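Local coordinates for CAS6A (Thermus thermophilus, PDB 4C97), which probably acts as an RNA-processing endonuclease of the Cas6 family, working in CRISPR antiviral defense, at residues 101-105 and 236-240; 174-180 and 199-205; 24-28 and 86-90. The protein carries 1 engineered substitution. One frame throughout, in Å; residues are numbered along the deposited sequence.

Contact 1: 101-105 and 236-240; sequences GHPWA and GRARA. With SO4 (sulfate ion), chain D.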
loop_
_atom_site.group_PDB
_atom_site.type_symbol
_atom_site.label_atom_id
_atom_site.label_comp_id
_atom_site.label_asym_id
_atom_site.label_seq_id
_atom_site.Cartn_x
_atom_site.Cartn_y
_atom_site.Cartn_z
ATOM N N GLY A 101 -5.295 -1.889 -16.156
ATOM C CA GLY A 101 -5.188 -0.800 -17.106
ATOM C C GLY A 101 -4.892 0.537 -16.462
ATOM O O GLY A 101 -5.149 1.578 -17.048
ATOM N N HIS A 102 -4.361 0.510 -15.243
ATOM C CA HIS A 102 -3.826 1.706 -14.606
ATOM C C HIS A 102 -2.644 1.205 -13.784
ATOM O O HIS A 102 -2.707 0.112 -13.240
ATOM C CB HIS A 102 -4.874 2.362 -13.707
ATOM C CG HIS A 102 -4.437 3.674 -13.118
ATOM N ND1 HIS A 102 -3.617 3.750 -12.023
ATOM C CD2 HIS A 102 -4.728 4.945 -13.477
ATOM C CE1 HIS A 102 -3.397 5.032 -11.735
ATOM N NE2 HIS A 102 -4.065 5.766 -12.596
ATOM N N PRO A 103 -1.557 1.986 -13.708
ATOM C CA PRO A 103 -0.370 1.497 -12.993
ATOM C C PRO A 103 -0.613 1.084 -11.543
ATOM O O PRO A 103 0.078 0.222 -11.026
ATOM C CB PRO A 103 0.592 2.682 -13.063
ATOM C CG PRO A 103 0.204 3.397 -14.302
ATOM C CD PRO A 103 -1.295 3.260 -14.397
ATOM N N TRP A 104 -1.598 1.697 -10.898
ATOM C CA TRP A 104 -1.886 1.445 -9.498
ATOM C C TRP A 104 -3.125 0.588 -9.254
ATOM O O TRP A 104 -3.559 0.458 -8.123
ATOM C CB TRP A 104 -1.960 2.778 -8.748
ATOM C CG TRP A 104 -0.588 3.385 -8.619
ATOM C CD1 TRP A 104 -0.039 4.358 -9.399
ATOM C CD2 TRP A 104 0.409 3.017 -7.665
ATOM N NE1 TRP A 104 1.244 4.628 -8.981
ATOM C CE2 TRP A 104 1.541 3.831 -7.909
ATOM C CE3 TRP A 104 0.469 2.098 -6.626
ATOM C CZ2 TRP A 104 2.714 3.730 -7.158
ATOM C CZ3 TRP A 104 1.641 2.003 -5.876
ATOM C CH2 TRP A 104 2.729 2.827 -6.138
ATOM N N ALA A 105 -3.658 -0.013 -10.320
ATOM C CA ALA A 105 -4.784 -0.932 -10.220
ATOM C C ALA A 105 -4.282 -2.373 -10.343
ATOM O O ALA A 105 -3.382 -2.651 -11.120
ATOM C CB ALA A 105 -5.770 -0.657 -11.323
ATOM N N GLY A 236 2.335 6.070 2.665
ATOM C CA GLY A 236 2.940 4.755 2.521
ATOM C C GLY A 236 2.598 3.994 1.253
ATOM O O GLY A 236 2.779 2.773 1.207
ATOM N N ARG A 237 2.154 4.696 0.212
ATOM C CA ARG A 237 1.840 4.049 -1.039
ATOM C C ARG A 237 3.177 3.646 -1.658
ATOM O O ARG A 237 4.105 4.452 -1.753
ATOM C CB ARG A 237 1.025 4.964 -1.948
ATOM C CG ARG A 237 0.734 4.353 -3.297
ATOM C CD ARG A 237 -0.398 5.073 -4.016
ATOM N NE ARG A 237 -0.245 6.514 -4.170
ATOM C CZ ARG A 237 0.445 7.104 -5.140
ATOM N NH1 ARG A 237 1.097 6.374 -6.034
ATOM N NH2 ARG A 237 0.486 8.418 -5.226
ATOM N N ALA A 238 3.300 2.380 -2.017
ATOM C CA ALA A 238 4.586 1.842 -2.420
ATOM C C ALA A 238 4.409 0.716 -3.392
ATOM O O ALA A 238 3.359 0.095 -3.437
ATOM C CB ALA A 238 5.350 1.348 -1.215
ATOM N N ARG A 239 5.457 0.465 -4.159
ATOM C CA ARG A 239 5.482 -0.714 -5.015
ATOM C C ARG A 239 6.894 -1.226 -5.239
ATOM O O ARG A 239 7.864 -0.475 -5.165
ATOM C CB ARG A 239 4.838 -0.414 -6.363
ATOM C CG ARG A 239 5.630 0.506 -7.262
ATOM C CD ARG A 239 4.862 0.853 -8.545
ATOM N NE ARG A 239 4.398 -0.350 -9.224
ATOM C CZ ARG A 239 3.381 -0.402 -10.080
ATOM N NH1 ARG A 239 2.687 0.692 -10.370
ATOM N NH2 ARG A 239 3.050 -1.557 -10.632
ATOM N N ALA A 240 7.001 -2.515 -5.553
ATOM C CA ALA A 240 8.286 -3.079 -5.911
ATOM C C ALA A 240 8.641 -2.759 -7.352
ATOM O O ALA A 240 7.768 -2.701 -8.218
ATOM C CB ALA A 240 8.301 -4.590 -5.691
HETATM S S SO4 D . 2.781 8.360 -8.841
HETATM O O1 SO4 D . 2.662 6.914 -8.729
HETATM O O2 SO4 D . 4.094 8.743 -8.318
HETATM O O3 SO4 D . 2.685 8.750 -10.242
HETATM O O4 SO4 D . 1.771 9.096 -8.089
HETATM O O HOH W 1 1.019 -2.225 -12.306
#

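Contact 2: 174-180 and 199-205; sequences RTTVRSL and RVVYHLP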
loop_
_atom_site.group_PDB
_atom_site.type_symbol
_atom_site.label_atom_id
_atom_site.label_comp_id
_atom_site.label_asym_id
_atom_site.label_seq_id
_atom_site.Cartn_x
_atom_site.Cartn_y
_atom_site.Cartn_z
ATOM N N ARG A 174 18.587 -9.068 9.530
ATOM C CA ARG A 174 19.770 -9.198 8.680
ATOM C C ARG A 174 19.698 -8.353 7.401
ATOM O O ARG A 174 20.731 -7.995 6.822
ATOM C CB ARG A 174 20.061 -10.668 8.371
ATOM C CG ARG A 174 21.448 -10.889 7.828
ATOM C CD ARG A 174 21.848 -12.366 7.807
ATOM N NE ARG A 174 21.220 -13.104 6.708
ATOM C CZ ARG A 174 20.348 -14.106 6.850
ATOM N NH1 ARG A 174 19.948 -14.521 8.045
ATOM N NH2 ARG A 174 19.867 -14.702 5.776
ATOM N N THR A 175 18.490 -8.021 6.964
ATOM C CA THR A 175 18.342 -7.242 5.735
ATOM C C THR A 175 19.037 -5.909 5.887
ATOM O O THR A 175 18.911 -5.243 6.922
ATOM C CB THR A 175 16.871 -7.030 5.338
ATOM O OG1 THR A 175 16.229 -8.293 5.218
ATOM C CG2 THR A 175 16.750 -6.304 3.987
ATOM N N THR A 176 19.780 -5.533 4.851
ATOM C CA THR A 176 20.487 -4.267 4.817
ATOM C C THR A 176 19.951 -3.398 3.684
ATOM O O THR A 176 19.010 -3.771 2.973
ATOM C CB THR A 176 22.018 -4.462 4.700
ATOM O OG1 THR A 176 22.664 -3.219 4.956
ATOM C CG2 THR A 176 22.426 -4.963 3.318
ATOM N N VAL A 177 20.551 -2.234 3.522
ATOM C CA VAL A 177 20.234 -1.350 2.437
ATOM C C VAL A 177 21.402 -1.256 1.493
ATOM O O VAL A 177 22.505 -0.915 1.899
ATOM C CB VAL A 177 19.848 0.052 2.949
ATOM C CG1 VAL A 177 19.767 1.023 1.808
ATOM C CG2 VAL A 177 18.505 0.009 3.697
ATOM N N ARG A 178 21.164 -1.575 0.228
ATOM C CA ARG A 178 22.169 -1.435 -0.815
ATOM C C ARG A 178 22.207 -0.008 -1.368
ATOM O O ARG A 178 23.274 0.528 -1.624
ATOM C CB ARG A 178 21.926 -2.429 -1.962
ATOM C CG ARG A 178 22.782 -2.165 -3.187
ATOM C CD ARG A 178 22.323 -3.020 -4.337
ATOM N NE ARG A 178 22.652 -4.414 -4.088
ATOM C CZ ARG A 178 22.152 -5.430 -4.778
ATOM N NH1 ARG A 178 21.284 -5.205 -5.758
ATOM N NH2 ARG A 178 22.519 -6.667 -4.488
ATOM N N SER A 179 21.046 0.598 -1.591
ATOM C CA SER A 179 20.995 1.978 -2.037
ATOM C C SER A 179 19.740 2.680 -1.543
ATOM O O SER A 179 18.712 2.047 -1.257
ATOM C CB SER A 179 21.066 2.084 -3.555
ATOM O OG SER A 179 19.989 1.402 -4.142
ATOM N N LEU A 180 19.838 4.000 -1.464
ATOM C CA LEU A 180 18.699 4.826 -1.077
ATOM C C LEU A 180 18.788 6.152 -1.777
ATOM O O LEU A 180 19.869 6.726 -1.890
ATOM C CB LEU A 180 18.668 5.029 0.434
ATOM C CG LEU A 180 17.657 5.978 1.072
ATOM C CD1 LEU A 180 17.348 5.489 2.482
ATOM C CD2 LEU A 180 18.134 7.437 1.107
ATOM N N ARG A 199 13.312 5.918 -3.484
ATOM C CA ARG A 199 13.577 4.530 -3.813
ATOM C C ARG A 199 14.621 3.966 -2.870
ATOM O O ARG A 199 15.661 4.605 -2.629
ATOM C CB ARG A 199 14.082 4.435 -5.252
ATOM C CG ARG A 199 14.429 3.053 -5.731
ATOM C CD ARG A 199 14.809 3.133 -7.211
ATOM N NE ARG A 199 14.948 1.831 -7.853
ATOM C CZ ARG A 199 16.043 1.091 -7.795
ATOM N NH1 ARG A 199 17.090 1.518 -7.108
ATOM N NH2 ARG A 199 16.090 -0.080 -8.418
ATOM N N VAL A 200 14.348 2.774 -2.346
ATOM C CA VAL A 200 15.337 2.083 -1.524
ATOM C C VAL A 200 15.502 0.660 -2.057
ATOM O O VAL A 200 14.518 0.000 -2.365
ATOM C CB VAL A 200 14.905 2.036 -0.041
ATOM C CG1 VAL A 200 16.001 1.381 0.781
ATOM C CG2 VAL A 200 14.616 3.440 0.493
ATOM N N VAL A 201 16.754 0.202 -2.173
ATOM C CA VAL A 201 16.998 -1.198 -2.501
ATOM C C VAL A 201 17.518 -1.921 -1.255
ATOM O O VAL A 201 18.580 -1.607 -0.734
ATOM C CB VAL A 201 17.970 -1.346 -3.670
ATOM C CG1 VAL A 201 18.115 -2.818 -4.040
ATOM C CG2 VAL A 201 17.493 -0.535 -4.874
ATOM N N TYR A 202 16.730 -2.890 -0.812
ATOM C CA TYR A 202 17.022 -3.764 0.319
ATOM C C TYR A 202 17.705 -5.016 -0.169
ATOM O O TYR A 202 17.461 -5.478 -1.287
ATOM C CB TYR A 202 15.725 -4.132 1.065
ATOM C CG TYR A 202 15.032 -2.888 1.567
ATOM C CD1 TYR A 202 15.413 -2.298 2.764
ATOM C CD2 TYR A 202 14.041 -2.275 0.814
ATOM C CE1 TYR A 202 14.815 -1.141 3.206
ATOM C CE2 TYR A 202 13.425 -1.115 1.247
ATOM C CZ TYR A 202 13.827 -0.552 2.450
ATOM O OH TYR A 202 13.270 0.610 2.893
ATOM N N HIS A 203 18.580 -5.557 0.670
ATOM C CA HIS A 203 19.326 -6.735 0.303
ATOM C C HIS A 203 19.489 -7.609 1.527
ATOM O O HIS A 203 19.901 -7.117 2.587
ATOM C CB HIS A 203 20.684 -6.336 -0.224
ATOM C CG HIS A 203 21.592 -7.495 -0.436
ATOM N ND1 HIS A 203 21.402 -8.397 -1.455
ATOM C CD2 HIS A 203 22.683 -7.911 0.244
ATOM C CE1 HIS A 203 22.345 -9.322 -1.402
ATOM N NE2 HIS A 203 23.133 -9.051 -0.374
ATOM N N LEU A 204 19.173 -8.890 1.377
ATOM C CA LEU A 204 19.298 -9.862 2.457
ATOM C C LEU A 204 20.475 -10.799 2.191
ATOM O O LEU A 204 20.383 -11.716 1.356
ATOM C CB LEU A 204 18.005 -10.675 2.592
ATOM C CG LEU A 204 18.008 -11.760 3.668
ATOM C CD1 LEU A 204 18.494 -11.236 5.003
ATOM C CD2 LEU A 204 16.624 -12.383 3.814
ATOM N N PRO A 205 21.598 -10.572 2.890
ATOM C CA PRO A 205 22.770 -11.420 2.683
ATOM C C PRO A 205 22.470 -12.857 3.031
ATOM O O PRO A 205 21.797 -13.127 4.033
ATOM C CB PRO A 205 23.799 -10.852 3.673
ATOM C CG PRO A 205 23.339 -9.471 3.946
ATOM C CD PRO A 205 21.849 -9.505 3.868
HETATM O O HOH W 2 17.977 3.567 -4.499
#

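Contact 3: 24-28 and 86-90; sequences GLRGF and VRLGP. With SO4 (sulfate ion), chain C.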
loop_
_atom_site.group_PDB
_atom_site.type_symbol
_atom_site.label_atom_id
_atom_site.label_comp_id
_atom_site.label_asym_id
_atom_site.label_seq_id
_atom_site.Cartn_x
_atom_site.Cartn_y
_atom_site.Cartn_z
ATOM N N GLY A 24 -11.024 13.412 3.239
ATOM C CA GLY A 24 -12.233 13.261 2.434
ATOM C C GLY A 24 -12.323 11.866 1.804
ATOM O O GLY A 24 -13.404 11.232 1.774
ATOM N N LEU A 25 -11.191 11.387 1.286
ATOM C CA LEU A 25 -11.130 10.026 0.734
ATOM C C LEU A 25 -11.474 8.981 1.798
ATOM O O LEU A 25 -12.336 8.105 1.582
ATOM C CB LEU A 25 -9.747 9.747 0.134
ATOM C CG LEU A 25 -9.573 8.359 -0.480
ATOM C CD1 LEU A 25 -10.613 8.053 -1.543
ATOM C CD2 LEU A 25 -8.167 8.231 -1.079
ATOM N N ARG A 26 -10.819 9.063 2.963
ATOM C CA ARG A 26 -11.127 8.090 4.000
ATOM C C ARG A 26 -12.582 8.193 4.457
ATOM O O ARG A 26 -13.224 7.175 4.711
ATOM C CB ARG A 26 -10.178 8.198 5.196
ATOM C CG ARG A 26 -10.253 6.962 6.083
ATOM C CD ARG A 26 -9.225 6.991 7.163
ATOM N NE ARG A 26 -9.506 7.997 8.181
ATOM C CZ ARG A 26 -8.693 8.247 9.197
ATOM N NH1 ARG A 26 -7.558 7.561 9.325
ATOM N NH2 ARG A 26 -9.005 9.164 10.085
ATOM N N GLY A 27 -13.099 9.416 4.588
ATOM C CA GLY A 27 -14.490 9.601 5.011
ATOM C C GLY A 27 -15.466 8.976 4.045
ATOM O O GLY A 27 -16.479 8.344 4.431
ATOM N N PHE A 28 -15.162 9.146 2.764
ATOM C CA PHE A 28 -15.962 8.505 1.717
ATOM C C PHE A 28 -15.950 6.976 1.847
ATOM O O PHE A 28 -17.015 6.295 1.866
ATOM C CB PHE A 28 -15.403 8.936 0.377
ATOM C CG PHE A 28 -15.954 8.175 -0.778
ATOM C CD1 PHE A 28 -17.227 8.444 -1.249
ATOM C CD2 PHE A 28 -15.197 7.209 -1.400
ATOM C CE1 PHE A 28 -17.735 7.744 -2.317
ATOM C CE2 PHE A 28 -15.707 6.507 -2.469
ATOM C CZ PHE A 28 -16.968 6.782 -2.922
ATOM N N VAL A 86 -18.857 12.253 -6.350
ATOM C CA VAL A 86 -18.495 11.918 -4.978
ATOM C C VAL A 86 -17.618 13.020 -4.425
ATOM O O VAL A 86 -16.866 13.652 -5.165
ATOM C CB VAL A 86 -17.689 10.594 -4.902
ATOM C CG1 VAL A 86 -18.549 9.432 -5.340
ATOM C CG2 VAL A 86 -16.439 10.673 -5.760
ATOM N N ARG A 87 -17.700 13.244 -3.122
ATOM C CA ARG A 87 -16.817 14.194 -2.474
ATOM C C ARG A 87 -15.646 13.458 -1.854
ATOM O O ARG A 87 -15.833 12.586 -1.011
ATOM C CB ARG A 87 -17.563 14.970 -1.399
ATOM C CG ARG A 87 -18.775 15.731 -1.936
ATOM C CD ARG A 87 -19.314 16.722 -0.924
ATOM N NE ARG A 87 -18.434 17.877 -0.747
ATOM C CZ ARG A 87 -18.395 18.921 -1.570
ATOM N NH1 ARG A 87 -19.184 18.963 -2.628
ATOM N NH2 ARG A 87 -17.565 19.925 -1.326
ATOM N N LEU A 88 -14.442 13.830 -2.281
ATOM C CA LEU A 88 -13.211 13.275 -1.742
ATOM C C LEU A 88 -12.384 14.451 -1.266
ATOM O O LEU A 88 -11.212 14.583 -1.612
ATOM C CB LEU A 88 -12.449 12.514 -2.827
ATOM C CG LEU A 88 -13.250 11.431 -3.543
ATOM C CD1 LEU A 88 -12.443 10.828 -4.678
ATOM C CD2 LEU A 88 -13.698 10.357 -2.577
ATOM N N GLY A 89 -13.026 15.308 -0.485
ATOM C CA GLY A 89 -12.558 16.665 -0.287
ATOM C C GLY A 89 -13.316 17.463 -1.321
ATOM O O GLY A 89 -14.529 17.666 -1.186
ATOM N N PRO A 90 -12.634 17.879 -2.393
ATOM C CA PRO A 90 -13.418 18.448 -3.493
ATOM C C PRO A 90 -14.357 17.405 -4.104
ATOM O O PRO A 90 -14.138 16.200 -3.929
ATOM C CB PRO A 90 -12.355 18.827 -4.523
ATOM C CG PRO A 90 -11.067 18.897 -3.773
ATOM C CD PRO A 90 -11.186 17.901 -2.664
HETATM S S SO4 C . -6.314 8.386 12.626
HETATM O O1 SO4 C . -5.541 8.515 11.415
HETATM O O2 SO4 C . -5.425 8.698 13.736
HETATM O O3 SO4 C . -7.440 9.304 12.562
HETATM O O4 SO4 C . -6.846 7.037 12.760
HETATM O O HOH W 3 -15.649 12.519 2.338
#

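Contact 1: 101-105 and 236-240
An indole ring is gripped from opposite faces by two arginines of one chain segment: Trp104, in the turn 101-105, is sandwiched between Arg237 and Arg239. This double cation-pi sandwich joins two ferredoxin-like (RAMP) domains, since the turn interrupts strand 91-109 of the first sheet while Arg237 leads into, and Arg239 belongs to, outermost strand 238-241 of the second. Arg237 and Arg239 straddle Ala238, whose carbonyl O meets the indole rim 3.5 Å from Trp104 CZ3. Trp60 also stacks with Trp104.

The guanidinium of Arg237 stands almost upright on the indole, 85° between planes, and brings NH1 to 3.2 Å from Trp104 CE2, while CG of the Arg237 chain makes a CH-pi contact with the six-membered ring. That of Arg239 is inclined by 55°, with CZ 4.9 Å from the centroid of the six-membered ring of Trp104 and nearly on its normal. The Arg239 CG lies between its backbone N and carbonyl carbon (chi1 70°), an otherwise crowded position that carries CG and CD along the outer end of the indole, CH2 and CZ2.

A sulfate, probably from the crystallisation liquor, occupies the edge of the sandwich. Trp104 NE1 donates to its O1 at 2.7 Å, and Arg237 adds NH1 to O1 and NH2 to O4; Arg125 also donates to the sulfate, in an anion site that may resemble one for an RNA phosphate. Tryptophan suits the place because it offers two broad faces to cations and an N-H to the anion. In the type I turn, His102 ND1 accepts a bond from Trp104 N. On the other side of the indole, Arg239 NH1 reaches Pro103 O at 2.7 Å from above the carbonyl plane, and a water bridges the same oxygen to Arg239 NH2.

Contact 2: 174-180 and 199-205
Leu204 CD1 lies over one face of the Arg174 guanidinium, while Pro205 O sits at its edge, gripped side-on by NE at 2.7 Å and NH2 at 3.0 Å; NH2 also pairs with Glu211. The bend of the Arg174 chain at CD (chi3 76°) turns that edge toward the carbonyl. The Tyr202 ring carries Val200 CG1 on one face and meets Val177 CG2 obliquely, 3.9 Å from CE1. The His203 ring has Thr176 CG2 at its edge, with Arg178 NH2 coming in at a slant.

Strands 176-186 and 199-203 are antiparallel neighbours in the second ferredoxin-like sheet. Thr176 N donates to His203 O at 2.8 Å, and His203 N donates back to Thr176 O. A classic beta bulge follows: Arg178 N donates to Val201 O at 2.8 Å, and Ser179 N reaches the same oxygen only weakly. The extra residue shifts the register by one, so that Ser179 shares a face with Val201 and Leu180 with Val200. Branched valines suit the extended backbone, and Val177, Val200 and Tyr202 present apolar surface toward helix 144-158 and Phe126.

The face of Thr176, Ser179 and His203 is more polar, though Val201 shares it. Arg178 NH2 and His203 ND1 both bond Asp121 OD1; the pair thus buries Val200 and Tyr202 on one side and on the other sets two basic groups round one acid, probably offsetting their charge.

Contact 3: 24-28 and 86-90
Two glycines allow the first turn of a helix to lie directly against a tight hairpin in the N-terminal ferredoxin-like domain: helix 22-36 meets the bend between strands 85-87 and 91-109. Gly24 CA comes within 3.7 Å of Gly89 N, a backbone-to-backbone approach possible because Gly24 has no side chain to stand in the way. Gly89 for its part adopts phi 94° and psi -106°, a conformation suited to glycine, and Leu88 N bonds to Pro90 O across the bend at 2.9 Å.

Beside this backbone approach the contact is apolar. Phe28, one helical turn on from Gly24, points at the hairpin with CG anti to the backbone N (chi1 170°), which lets Leu88 and Val86 both pack obliquely against the same side of its ring. Leu88 CD2 touches the inner part of the ring, 3.6 Å from Phe28 CG, and Val86 CG1 meets its outer part, 3.6 Å from Phe28 CE1. Leu88 CD2 also reaches Leu25 CD1 at 4.0 Å, so a single methyl fits between Leu25 and Phe28. A water donates to Gly24 O at 2.6 Å and, weakly, to Arg87 O, joining two carbonyls that could not bond each other.

Arg26 leaves the helix in the other direction. Its two terminal nitrogens hold a sulfate end-on, NH1 to O1 and NH2 to O3 at 2.9 Å, together with Lys230; this site beside the glycine-rich loop typical of Cas6 may mimic a phosphate site. Leu25 continues onto Leu50 and Phe52 of strand 48-55, so this part of helix 22-36 touches both outermost strands, 85-87 and 48-55.

The contacts follow the two-domain plan of the chain. Contact 3 closes first, within the N-terminal ferredoxin-like domain; contact 1 then opens, and its second half arrives only after the whole of contact 2 has been made in the C-terminal domain. Contacts 1 and 3 share the first sheet, where strands 85-87 and 91-109 are neighbours, and their centres lie about 20 Å apart. Contacts 1 and 2 share the second sheet, centres about 21 Å apart. Contacts 2 and 3 lie on opposite sides of the chain's centre, about 36 Å between centres. Contact 1 is therefore the junction of the two domains, while contacts 2 and 3 each lie within one domain.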